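Local coordinates for aryl esterase (Mycobacterium smegmatis, PDB 2Q0Q), which catalyses the hydrolysis of aryl esters and transfers acyl groups to alcohols in aqueous conditions, at residues G15-E20 against E26-D31; A39-A44 against L204-A209; S54-N59 against A71-S76; A143-P148 against L152-G157; S187-D192 against E198-D203. One frame throughout, in Å; residues are numbered along the deposited sequence.

Contact 1 of 5, residues G15-E20 against E26-D31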
# COMPACT_ATOMS: atom_id res chain seq x y z
N GLY G 15 -19.85 20.46 19.95
CA GLY G 15 -20.63 20.85 21.11
C GLY G 15 -20.96 19.67 21.99
O GLY G 15 -22.11 19.49 22.35
N TRP G 16 -19.95 18.88 22.35
CA TRP G 16 -20.14 17.69 23.19
C TRP G 16 -20.50 18.12 24.60
O TRP G 16 -19.74 18.84 25.25
CB TRP G 16 -18.84 16.87 23.19
CG TRP G 16 -18.78 15.69 24.09
CD1 TRP G 16 -18.77 15.68 25.47
CD2 TRP G 16 -18.64 14.33 23.69
NE1 TRP G 16 -18.65 14.40 25.94
CE2 TRP G 16 -18.57 13.55 24.87
CE3 TRP G 16 -18.59 13.69 22.44
CZ2 TRP G 16 -18.44 12.17 24.84
CZ3 TRP G 16 -18.47 12.32 22.42
CH2 TRP G 16 -18.39 11.57 23.62
N VAL G 17 -21.64 17.66 25.09
CA VAL G 17 -22.02 17.92 26.49
C VAL G 17 -21.28 16.99 27.45
O VAL G 17 -21.48 15.78 27.42
CB VAL G 17 -23.52 17.79 26.70
CG1 VAL G 17 -23.90 17.98 28.16
CG2 VAL G 17 -24.24 18.80 25.83
N PRO G 18 -20.45 17.58 28.33
CA PRO G 18 -19.70 16.73 29.27
C PRO G 18 -20.64 15.99 30.22
O PRO G 18 -21.58 16.58 30.73
CB PRO G 18 -18.81 17.73 30.03
CG PRO G 18 -19.35 19.07 29.74
CD PRO G 18 -20.18 19.02 28.51
N VAL G 19 -20.38 14.71 30.45
CA VAL G 19 -21.20 13.91 31.35
C VAL G 19 -20.29 13.18 32.32
O VAL G 19 -19.16 12.88 31.96
CB VAL G 19 -22.11 12.91 30.55
CG1 VAL G 19 -23.24 13.65 29.84
CG2 VAL G 19 -21.33 12.09 29.52
N GLU G 20 -20.76 12.94 33.55
CA GLU G 20 -19.98 12.19 34.54
C GLU G 20 -19.56 10.79 34.10
O GLU G 20 -18.44 10.34 34.42
CB GLU G 20 -20.76 12.07 35.86
CG GLU G 20 -20.79 13.32 36.65
CD GLU G 20 -19.53 13.52 37.50
OE1 GLU G 20 -18.60 12.68 37.45
OE2 GLU G 20 -19.46 14.52 38.23
N GLU G 26 -24.97 14.08 24.15
CA GLU G 26 -25.73 14.81 23.15
C GLU G 26 -25.03 16.12 22.83
O GLU G 26 -23.98 16.44 23.42
CB GLU G 26 -27.19 15.04 23.61
CG GLU G 26 -28.00 13.76 23.81
CD GLU G 26 -27.81 13.09 25.19
OE1 GLU G 26 -27.71 13.80 26.22
OE2 GLU G 26 -27.78 11.83 25.24
N ARG G 27 -25.59 16.83 21.86
CA ARG G 27 -25.05 18.08 21.39
C ARG G 27 -25.63 19.25 22.17
O ARG G 27 -26.82 19.31 22.42
CB ARG G 27 -25.39 18.26 19.92
CG ARG G 27 -24.51 19.20 19.20
CD ARG G 27 -24.75 19.07 17.70
NE ARG G 27 -23.88 19.98 16.95
CZ ARG G 27 -23.85 20.10 15.63
NH1 ARG G 27 -24.64 19.37 14.84
NH2 ARG G 27 -23.01 20.98 15.09
N PHE G 28 -24.78 20.19 22.54
CA PHE G 28 -25.24 21.47 23.08
C PHE G 28 -26.23 22.10 22.09
O PHE G 28 -26.05 21.99 20.87
CB PHE G 28 -24.06 22.43 23.31
CG PHE G 28 -23.40 22.29 24.68
CD1 PHE G 28 -24.12 22.49 25.86
CD2 PHE G 28 -22.05 21.99 24.78
CE1 PHE G 28 -23.50 22.37 27.11
CE2 PHE G 28 -21.42 21.88 26.02
CZ PHE G 28 -22.16 22.06 27.19
N ALA G 29 -27.27 22.76 22.60
CA ALA G 29 -28.25 23.44 21.75
C ALA G 29 -27.61 24.42 20.76
O ALA G 29 -26.57 25.02 21.05
CB ALA G 29 -29.26 24.18 22.62
N PRO G 30 -28.24 24.64 19.60
CA PRO G 30 -27.63 25.52 18.60
C PRO G 30 -27.27 26.93 19.10
O PRO G 30 -26.31 27.52 18.61
CB PRO G 30 -28.69 25.58 17.48
CG PRO G 30 -29.91 24.93 18.03
CD PRO G 30 -29.51 24.05 19.14
N ASP G 31 -28.01 27.45 20.08
CA ASP G 31 -27.76 28.77 20.65
C ASP G 31 -26.79 28.74 21.83
O ASP G 31 -26.43 29.79 22.37
CB ASP G 31 -29.09 29.40 21.10
CG ASP G 31 -30.09 28.37 21.61
OD1 ASP G 31 -30.04 28.04 22.81
OD2 ASP G 31 -30.91 27.88 20.80

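Contact 2 of 5, residues A39-A44 against L204-A209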
# COMPACT_ATOMS: atom_id res chain seq x y z
N ALA G 39 -22.44 32.99 15.93
CA ALA G 39 -23.38 33.41 14.89
C ALA G 39 -24.30 34.53 15.38
O ALA G 39 -24.54 35.51 14.64
CB ALA G 39 -24.18 32.20 14.41
N GLN G 40 -24.82 34.37 16.61
CA GLN G 40 -25.66 35.37 17.31
C GLN G 40 -24.93 36.70 17.40
O GLN G 40 -25.47 37.76 17.06
CB GLN G 40 -25.94 34.98 18.77
CG GLN G 40 -26.92 33.85 19.03
CD GLN G 40 -26.88 33.41 20.51
OE1 GLN G 40 -26.80 34.24 21.42
NE2 GLN G 40 -26.91 32.09 20.74
N GLN G 41 -23.70 36.62 17.90
CA GLN G 41 -22.91 37.81 18.18
C GLN G 41 -22.55 38.54 16.90
O GLN G 41 -22.53 39.77 16.89
CB GLN G 41 -21.66 37.43 18.98
CG GLN G 41 -21.95 36.98 20.40
CD GLN G 41 -22.40 38.11 21.30
OE1 GLN G 41 -21.71 39.10 21.47
NE2 GLN G 41 -23.56 37.94 21.91
N LEU G 42 -22.27 37.80 15.84
CA LEU G 42 -21.87 38.41 14.58
C LEU G 42 -23.06 39.01 13.83
O LEU G 42 -22.95 40.07 13.23
CB LEU G 42 -21.17 37.37 13.71
CG LEU G 42 -19.74 37.02 14.10
CD1 LEU G 42 -19.25 35.81 13.29
CD2 LEU G 42 -18.82 38.24 13.95
N GLY G 43 -24.19 38.31 13.86
CA GLY G 43 -25.41 38.80 13.23
C GLY G 43 -25.48 38.49 11.76
O GLY G 43 -24.66 37.74 11.22
N ALA G 44 -26.48 39.08 11.11
CA ALA G 44 -26.88 38.70 9.77
C ALA G 44 -25.90 39.10 8.64
O ALA G 44 -26.06 38.63 7.51
CB ALA G 44 -28.29 39.23 9.48
N LEU G 204 -16.14 31.79 24.80
CA LEU G 204 -15.34 31.52 23.60
C LEU G 204 -16.00 32.14 22.36
O LEU G 204 -15.33 32.74 21.51
CB LEU G 204 -15.14 30.02 23.38
CG LEU G 204 -14.12 29.69 22.27
CD1 LEU G 204 -12.75 30.29 22.61
CD2 LEU G 204 -14.02 28.23 22.03
N GLY G 205 -17.32 31.99 22.27
CA GLY G 205 -18.10 32.62 21.18
C GLY G 205 -18.02 34.14 21.09
O GLY G 205 -17.91 34.72 19.99
N VAL G 206 -18.08 34.78 22.26
CA VAL G 206 -18.01 36.25 22.36
C VAL G 206 -16.59 36.82 22.04
O VAL G 206 -16.43 37.94 21.48
CB VAL G 206 -18.44 36.71 23.76
CG1 VAL G 206 -17.96 38.12 24.04
CG2 VAL G 206 -19.96 36.62 23.90
N ALA G 207 -15.58 35.98 22.36
CA ALA G 207 -14.22 36.38 22.08
C ALA G 207 -13.92 36.22 20.61
O ALA G 207 -13.30 37.08 20.01
CB ALA G 207 -13.28 35.53 22.87
N LEU G 208 -14.35 35.08 20.06
CA LEU G 208 -14.12 34.81 18.63
C LEU G 208 -14.92 35.74 17.72
O LEU G 208 -14.49 36.03 16.58
CB LEU G 208 -14.41 33.33 18.29
CG LEU G 208 -13.36 32.31 18.77
CD1 LEU G 208 -13.86 30.86 18.63
CD2 LEU G 208 -12.00 32.49 18.06
N ALA G 209 -16.10 36.17 18.17
CA ALA G 209 -16.90 37.14 17.41
C ALA G 209 -16.04 38.40 17.21
O ALA G 209 -15.94 38.92 16.10
CB ALA G 209 -18.18 37.46 18.14

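Contact 3 of 5, residues S54-N59 against A71-S76. With SO4 (sulfate ion), chain U.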
# COMPACT_ATOMS: atom_id res chain seq x y z
N SER G 54 -16.48 15.12 16.66
CA SER G 54 -15.90 14.57 17.90
C SER G 54 -14.80 13.56 17.60
O SER G 54 -14.90 12.77 16.66
CB SER G 54 -16.97 13.92 18.76
OG SER G 54 -17.91 14.88 19.18
N ALA G 55 -13.74 13.63 18.41
CA ALA G 55 -12.53 12.79 18.32
C ALA G 55 -11.58 13.13 17.17
O ALA G 55 -10.55 12.48 17.01
CB ALA G 55 -12.87 11.31 18.34
N ARG G 56 -11.90 14.16 16.38
CA ARG G 56 -11.05 14.53 15.26
C ARG G 56 -9.66 14.97 15.71
O ARG G 56 -9.51 15.72 16.70
CB ARG G 56 -11.69 15.68 14.47
CG ARG G 56 -10.84 16.18 13.31
CD ARG G 56 -11.62 17.15 12.48
NE ARG G 56 -12.49 16.49 11.52
CZ ARG G 56 -13.55 17.05 10.96
NH1 ARG G 56 -13.95 18.26 11.33
NH2 ARG G 56 -14.24 16.37 10.06
N THR G 57 -8.67 14.51 14.98
CA THR G 57 -7.29 14.96 15.15
C THR G 57 -6.89 15.91 14.02
O THR G 57 -7.62 16.08 13.03
CB THR G 57 -6.32 13.78 15.08
OG1 THR G 57 -6.28 13.32 13.73
CG2 THR G 57 -6.76 12.64 15.98
N THR G 58 -5.70 16.50 14.14
CA THR G 58 -5.20 17.41 13.10
C THR G 58 -5.03 16.64 11.80
O THR G 58 -5.70 16.96 10.80
CB THR G 58 -3.85 18.09 13.48
OG1 THR G 58 -2.87 17.09 13.80
CG2 THR G 58 -4.05 19.06 14.64
N ASN G 59 -4.18 15.62 11.82
CA ASN G 59 -3.83 14.87 10.60
C ASN G 59 -3.33 13.46 10.86
O ASN G 59 -2.49 12.93 10.09
CB ASN G 59 -2.78 15.66 9.81
CG ASN G 59 -1.36 15.50 10.37
OD1 ASN G 59 -1.17 15.35 11.58
ND2 ASN G 59 -0.36 15.55 9.47
N ALA G 71 -7.12 16.42 8.36
CA ALA G 71 -6.52 16.78 7.06
C ALA G 71 -7.04 15.94 5.91
O ALA G 71 -6.89 16.32 4.75
CB ALA G 71 -5.01 16.65 7.13
N SER G 72 -7.65 14.80 6.23
CA SER G 72 -8.22 13.95 5.17
C SER G 72 -9.48 14.60 4.62
O SER G 72 -9.83 14.40 3.46
CB SER G 72 -8.57 12.55 5.68
OG SER G 72 -7.41 11.80 5.98
N TYR G 73 -10.16 15.35 5.48
CA TYR G 73 -11.49 15.87 5.21
C TYR G 73 -11.44 17.34 4.76
O TYR G 73 -12.24 17.78 3.94
CB TYR G 73 -12.29 15.70 6.48
CG TYR G 73 -13.76 16.02 6.49
CD1 TYR G 73 -14.22 17.29 6.75
CD2 TYR G 73 -14.71 15.01 6.36
CE1 TYR G 73 -15.58 17.58 6.82
CE2 TYR G 73 -16.07 15.28 6.42
CZ TYR G 73 -16.50 16.57 6.66
OH TYR G 73 -17.86 16.85 6.76
N LEU G 74 -10.51 18.11 5.31
CA LEU G 74 -10.61 19.56 5.17
C LEU G 74 -10.61 20.06 3.71
O LEU G 74 -11.42 20.90 3.37
CB LEU G 74 -9.53 20.28 5.99
CG LEU G 74 -9.56 21.82 5.92
CD1 LEU G 74 -10.89 22.37 6.39
CD2 LEU G 74 -8.40 22.39 6.76
N PRO G 75 -9.70 19.57 2.85
CA PRO G 75 -9.71 20.08 1.46
C PRO G 75 -11.04 19.89 0.76
O PRO G 75 -11.49 20.78 0.03
CB PRO G 75 -8.61 19.26 0.79
CG PRO G 75 -7.70 18.85 1.95
CD PRO G 75 -8.65 18.56 3.05
N SER G 76 -11.66 18.73 0.96
CA SER G 76 -13.00 18.48 0.43
C SER G 76 -14.04 19.42 1.03
O SER G 76 -14.92 19.95 0.33
CB SER G 76 -13.42 17.04 0.69
OG SER G 76 -12.63 16.14 -0.04
S SO4 U . -13.04 13.94 21.93
O1 SO4 U . -12.00 14.34 22.96
O2 SO4 U . -13.06 14.95 20.85
O3 SO4 U . -12.75 12.54 21.57
O4 SO4 U . -14.35 14.01 22.58

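Contact 4 of 5, residues A143-P148 against L152-G157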
# COMPACT_ATOMS: atom_id res chain seq x y z
N ALA G 143 -8.04 19.34 31.80
CA ALA G 143 -8.06 19.33 33.26
C ALA G 143 -8.13 17.88 33.76
O ALA G 143 -8.27 16.96 32.94
CB ALA G 143 -9.27 20.13 33.74
N PRO G 144 -7.98 17.67 35.07
CA PRO G 144 -8.18 16.33 35.63
C PRO G 144 -9.53 15.70 35.26
O PRO G 144 -10.55 16.40 35.16
CB PRO G 144 -8.05 16.55 37.14
CG PRO G 144 -7.10 17.72 37.24
CD PRO G 144 -7.51 18.62 36.09
N MSE G 145 -9.51 14.39 35.06
CA MSE G 145 -10.63 13.66 34.51
C MSE G 145 -11.04 12.62 35.52
O MSE G 145 -10.22 11.80 35.92
CB MSE G 145 -10.23 13.00 33.19
CG MSE G 145 -9.67 13.99 32.21
SE MSE G 145 -8.64 13.18 30.80
CE MSE G 145 -8.04 14.77 30.03
N PRO G 146 -12.30 12.66 35.97
CA PRO G 146 -12.75 11.63 36.91
C PRO G 146 -13.02 10.24 36.29
O PRO G 146 -12.89 9.24 37.01
CB PRO G 146 -14.01 12.25 37.53
CG PRO G 146 -14.53 13.16 36.51
CD PRO G 146 -13.36 13.66 35.70
N HIS G 147 -13.40 10.16 35.01
CA HIS G 147 -13.65 8.84 34.40
C HIS G 147 -12.33 8.10 34.11
O HIS G 147 -11.49 8.65 33.39
CB HIS G 147 -14.45 8.94 33.09
CG HIS G 147 -15.18 7.68 32.77
ND1 HIS G 147 -14.53 6.53 32.37
CD2 HIS G 147 -16.49 7.36 32.88
CE1 HIS G 147 -15.42 5.57 32.23
NE2 HIS G 147 -16.61 6.05 32.53
N PRO G 148 -12.17 6.85 34.62
CA PRO G 148 -10.91 6.12 34.40
C PRO G 148 -10.54 5.89 32.95
O PRO G 148 -9.34 5.81 32.64
CB PRO G 148 -11.14 4.79 35.12
CG PRO G 148 -12.65 4.64 35.19
CD PRO G 148 -13.13 6.06 35.41
N LEU G 152 -7.18 7.28 31.14
CA LEU G 152 -6.26 6.38 30.45
C LEU G 152 -5.89 6.91 29.08
O LEU G 152 -4.70 7.03 28.76
CB LEU G 152 -6.85 4.96 30.29
CG LEU G 152 -6.66 4.07 31.52
CD1 LEU G 152 -7.72 2.97 31.61
CD2 LEU G 152 -5.23 3.48 31.55
N ILE G 153 -6.90 7.21 28.26
CA ILE G 153 -6.61 7.60 26.86
C ILE G 153 -5.89 8.96 26.78
O ILE G 153 -5.15 9.23 25.82
CB ILE G 153 -7.85 7.60 25.92
CG1 ILE G 153 -8.86 8.67 26.31
CG2 ILE G 153 -8.53 6.22 25.92
CD1 ILE G 153 -9.99 8.84 25.33
N PHE G 154 -6.11 9.81 27.78
CA PHE G 154 -5.47 11.12 27.80
C PHE G 154 -4.24 11.21 28.71
O PHE G 154 -3.76 12.30 28.97
CB PHE G 154 -6.49 12.19 28.20
CG PHE G 154 -7.32 12.71 27.06
CD1 PHE G 154 -8.67 12.40 26.92
CD2 PHE G 154 -6.72 13.51 26.10
CE1 PHE G 154 -9.42 12.90 25.83
CE2 PHE G 154 -7.45 13.99 25.01
CZ PHE G 154 -8.80 13.70 24.89
N GLU G 155 -3.71 10.08 29.16
CA GLU G 155 -2.54 10.08 30.04
C GLU G 155 -1.40 10.87 29.36
O GLU G 155 -1.02 10.59 28.22
CB GLU G 155 -2.13 8.64 30.33
CG GLU G 155 -0.91 8.47 31.23
CD GLU G 155 -0.76 7.04 31.78
OE1 GLU G 155 -1.78 6.36 32.07
OE2 GLU G 155 0.40 6.59 31.93
N GLY G 156 -0.89 11.89 30.05
CA GLY G 156 0.15 12.75 29.48
C GLY G 156 -0.38 13.90 28.62
O GLY G 156 0.39 14.76 28.18
N GLY G 157 -1.69 13.91 28.37
CA GLY G 157 -2.29 14.86 27.45
C GLY G 157 -2.38 16.27 27.99
O GLY G 157 -2.14 17.23 27.27

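Contact 5 of 5, residues S187-D192 against E198-D203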
# COMPACT_ATOMS: atom_id res chain seq x y z
N SER G 187 -11.00 28.30 30.67
CA SER G 187 -10.35 27.05 31.05
C SER G 187 -11.32 25.94 30.76
O SER G 187 -12.51 26.19 30.61
CB SER G 187 -9.94 27.04 32.53
OG SER G 187 -10.93 27.61 33.34
N THR G 188 -10.81 24.72 30.67
CA THR G 188 -11.66 23.56 30.39
C THR G 188 -12.41 23.19 31.68
O THR G 188 -11.82 22.60 32.61
CB THR G 188 -10.82 22.38 29.87
OG1 THR G 188 -10.24 22.75 28.61
CG2 THR G 188 -11.70 21.13 29.69
N ASP G 189 -13.69 23.54 31.75
CA ASP G 189 -14.43 23.45 33.01
C ASP G 189 -15.50 22.33 33.06
O ASP G 189 -16.19 22.14 34.08
CB ASP G 189 -15.07 24.83 33.30
CG ASP G 189 -14.00 25.93 33.67
OD1 ASP G 189 -12.82 25.58 33.95
OD2 ASP G 189 -14.37 27.16 33.73
N GLY G 190 -15.62 21.56 31.98
CA GLY G 190 -16.61 20.50 31.94
C GLY G 190 -16.26 19.46 32.98
O GLY G 190 -15.08 19.24 33.26
N VAL G 191 -17.27 18.79 33.51
CA VAL G 191 -17.08 17.81 34.60
C VAL G 191 -16.18 16.63 34.19
O VAL G 191 -15.59 15.95 35.04
CB VAL G 191 -18.47 17.29 35.09
CG1 VAL G 191 -19.11 16.35 34.07
CG2 VAL G 191 -18.38 16.66 36.43
N ASP G 192 -16.05 16.38 32.89
CA ASP G 192 -15.21 15.28 32.44
C ASP G 192 -13.74 15.66 32.28
O ASP G 192 -12.91 14.78 32.04
CB ASP G 192 -15.76 14.68 31.17
CG ASP G 192 -15.76 15.65 29.99
OD1 ASP G 192 -15.24 16.80 30.12
OD2 ASP G 192 -16.30 15.25 28.94
N GLU G 198 -21.47 25.32 29.57
CA GLU G 198 -22.23 26.33 28.84
C GLU G 198 -21.54 27.70 28.86
O GLU G 198 -21.53 28.40 27.83
CB GLU G 198 -23.62 26.49 29.44
CG GLU G 198 -24.51 25.27 29.26
CD GLU G 198 -25.87 25.45 29.93
OE1 GLU G 198 -25.92 25.76 31.16
OE2 GLU G 198 -26.86 25.24 29.19
N ALA G 199 -20.97 28.06 30.02
CA ALA G 199 -20.26 29.34 30.22
C ALA G 199 -18.92 29.43 29.46
O ALA G 199 -18.58 30.52 28.92
CB ALA G 199 -20.02 29.62 31.71
N ASN G 200 -18.21 28.29 29.38
CA ASN G 200 -17.08 28.11 28.43
C ASN G 200 -17.47 28.42 26.99
O ASN G 200 -16.72 29.12 26.28
CB ASN G 200 -16.57 26.66 28.42
CG ASN G 200 -15.82 26.25 29.63
OD1 ASN G 200 -15.58 25.05 29.84
ND2 ASN G 200 -15.41 27.24 30.43
N ASN G 201 -18.60 27.86 26.55
CA ASN G 201 -19.06 28.04 25.16
C ASN G 201 -19.39 29.50 24.89
O ASN G 201 -18.98 30.09 23.89
CB ASN G 201 -20.29 27.19 24.88
CG ASN G 201 -19.93 25.78 24.49
OD1 ASN G 201 -19.47 25.55 23.37
ND2 ASN G 201 -20.13 24.82 25.42
N ARG G 202 -20.12 30.10 25.81
CA ARG G 202 -20.50 31.49 25.66
C ARG G 202 -19.30 32.44 25.59
O ARG G 202 -19.23 33.31 24.72
CB ARG G 202 -21.43 31.88 26.81
CG ARG G 202 -21.88 33.32 26.85
CD ARG G 202 -22.98 33.51 25.90
NE ARG G 202 -23.36 34.90 25.80
CZ ARG G 202 -24.33 35.34 25.00
NH1 ARG G 202 -25.02 34.49 24.26
NH2 ARG G 202 -24.62 36.63 24.97
N ASP G 203 -18.34 32.29 26.50
CA ASP G 203 -17.19 33.18 26.50
C ASP G 203 -16.32 33.03 25.25
O ASP G 203 -15.78 34.03 24.74
CB ASP G 203 -16.31 32.94 27.73
CG ASP G 203 -16.98 33.35 29.04
OD1 ASP G 203 -17.84 34.26 29.05
OD2 ASP G 203 -16.61 32.76 30.08

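Contact 1 of 5, residues G15-E20 against E26-D31
Phe28 turns its side chain back over the backbone of 15-17, after its amide has fastened the two segments together. Phe28 N donates to Gly15 O at 2.8 Å, in the carbonyl plane and nearly straight (171°). Val17 N in turn gives a 3.1 Å bond to Glu26 O. These two bonds flank Trp16 and Arg27, which form a single antiparallel bridge as a non-hydrogen-bonded pair.

Along the Phe28 side chain, CB lies 3.7 Å from Gly15 O, and CD2 passes still nearer to the same oxygen. CG, CD1 and CE1 lie under the Val17 CG2 methyl, which sits 3.6 Å above the ring plane, over its centre, a CH-pi contact. This methyl faces the ring because CG1 takes the position anti to the backbone N (chi1 177°), leaving CG2 beside that N. Farther out, CE2 approaches Trp16 O obliquely at 3.6 Å, and CZ ends 3.9 Å from Pro18 CD, the two side chains crossing at about a right angle. Glu198 and Asn201 of helix 198-215 also pack on the Phe28 ring.

Glu26 OE2 binds Thr128 of the second subunit, and Arg27 NE binds Trp14 O. Trp16 leaves its backbone on the side away from 26-31, and its ring stacks on His195, so this antiparallel bridge in the loop after helix 11-14 borders the probable catalytic centre of an SGNH hydrolase.

Contact 2 of 5, residues A39-A44 against L204-A209
Gln41 and Ala209 meet at their beta carbons, the closest approach between the two segments, which meet without a hydrogen bond. Gln41 CB lies 3.6 Å from Ala209 CB, and both bonds from CA to CB point at the opposite helix, so the small alanine allows the backbones to come near: the CA atoms of Leu42 and Ala209 are 5.9 Å apart.

Leu42 adds a methyl: CD2 lies 3.7 Å from Ala209 O and, as a looser apolar contact, 4.3 Å from Ala209 CB. Leu42 leaves its helix to one side of the partner, and chi2 of 171° sets CD1 anti to CA and leaves CD2 as the branch turned to Ala209.

The third contact joins an aliphatic group to a polar one. Gln41 CG already lies near Val206 CG2, and the bend at chi2 (-71°) keeps CD and OE1 beside the same methyl; CD is 3.9 Å from it. The amide is thus touched by a hydrocarbon surface. A weak polar tie lies one turn farther on, from Arg213 NH2 to Gln41 O.

The contact joins the C-terminal end of helix 34-42 to the middle of helix 198-215. Leu38 and Trp34 continue the interface toward Leu208, while Leu208 and Ala207 also rest on Phe180 of strand 179-181, the outermost strand at that end of the parallel sheet within this chain.

Contact 3 of 5, residues S54-N59 against A71-S76
Arg56 brings NH2 over one face of Tyr73 in an off-centre cation-pi contact, the main side-chain meeting of these segments. NH2 leads the approach, 3.4 Å above the ring plane but offset toward the rim, with CD1 as its closest ring atom. CZ stands 4.7 Å from the ring centroid, and the guanidinium and ring planes are 40° apart, so the group is tilted and not stacked flat. Arg56 runs straight out to CD and then bends at chi3 (-83°), which turns its end across the tyrosine. The other terminal nitrogen, NH1, binds Gly9 O, while Tyr73 OH binds Glu51 and the Tyr73 ring stacks on Tyr73 of the second subunit; each partner is therefore anchored at its polar end.

One hydrogen bond joins the backbones: Ala71 N gives a weak, bent bond to Thr58 O at 2.9 Å, close to the start of helix 70-81.

Apolar contact is limited to Asn59 CB against Ala71 CB, 3.6 Å apart, while the Asn59 amide turns elsewhere and its OD1 accepts from Arg102.

At the far end of 54-59, Ala55 N donates to sulfate O2 at 2.9 Å. Ser11, His195, Asn94 and Lys97 also bind this anion, which probably came from the crystallisation liquor. A backbone N-H and an asparagine amide converging on an anion beside the probable nucleophilic serine are consistent with the oxyanion hole of an SGNH hydrolase.

Contact 4 of 5, residues A143-P148 against L152-G157
Pro148 O accepts the amide of Leu152 in the one hydrogen bond between these segments, 3.0 Å from Leu152 N. This is the bond of the first turn of helix 148-153, and it is bent (141° at the hydrogen), with the donor 35° out of the carbonyl plane. The leucine side chain borders the same oxygen: Leu152 CG and CD1 each lie about 3.4 Å from Pro148 O.

Just before the helix, Met145, a selenomethionine, sends an extended chain toward Phe154. SE and CE both settle on Phe154 CB, SE at 3.5 Å, and Met145 CE lies 3.7 Å from Phe154 CG. The methionine therefore touches the root of the aromatic side chain more than its ring; the two side chains cross at about a right angle. The selenium is 4.9 Å from the ring centroid in an oblique Met-aromatic contact.

The Met145-Phe154 pair closes the chain around the short helix, and the Pro148-Leu152 bond lies inside it. His147, at its N-cap, binds Trp149 N through ND1, and its ring meets Phe174 of the third subunit edge to face. Ile194 touches both Met145 and Phe154, so the excursion between strand 133-138 and helix 157-161 rests on the loop that precedes helix 198-215.

Contact 5 of 5, residues S187-D192 against E198-D203
The amide of Asn200 and the carboxylate of Asp189 meet obliquely, their planes 45° apart. Asn200 OD1 accepts Asp189 N at 3.1 Å, with the donor in the carbonyl plane and on a lone pair. From the same amide, ND2 reaches Asp189 OD2 in a weak 3.5 Å bond. Asp189 CB lies 3.5 Å from Asn200 OD1; the aspartate thus meets the amide oxygen with its backbone N and the amide nitrogen with its carboxylate.

Both groups are held from several directions. Asn200 OD1 also accepts Thr197 N, so two backbone donors share one oxygen. Asp189 OD1 takes the hydroxyl of Ser187 on its syn side, 28° out of the carboxylate plane, with Ser187 OG at 2.8 Å. Asn200 has CG beside its backbone N (chi1 -72°), which directs the amide from the first turn of helix 198-215 toward the loop.

With two N-H groups on OD1 and a carboxylate near ND2, the amide has one clearly preferred flip. A buried asparagine thus ties Asp189 to the first helix turn. Just beyond lies Asp192, whose OD2 binds His195 ND1 in what is probably the catalytic triad; Asn200 bonds to the chain before this aspartate, at Asp189, and after His195, at Thr197.

From the N terminus, contact 1 closes a short loop between helix 11-14 and helix 34-42. Contact 2 opens at the end of that second helix and closes only on helix 198-215, so the long span between its two segments encloses contacts 3, 4 and 5, which follow one another without crossing. Contact 3 closes the excursion between strand 46-52 and helix 70-81, contact 4 that around helix 148-153, and contact 5 the loop entering the last helix, which contact 2 also uses. In space contact 5 touches contacts 1, 2 and 4, with Pro18 and Met145 against Asp192; contact 3 meets contact 1 through Ser54 and Trp16, but lies across the chain's centre from contacts 2 and 5.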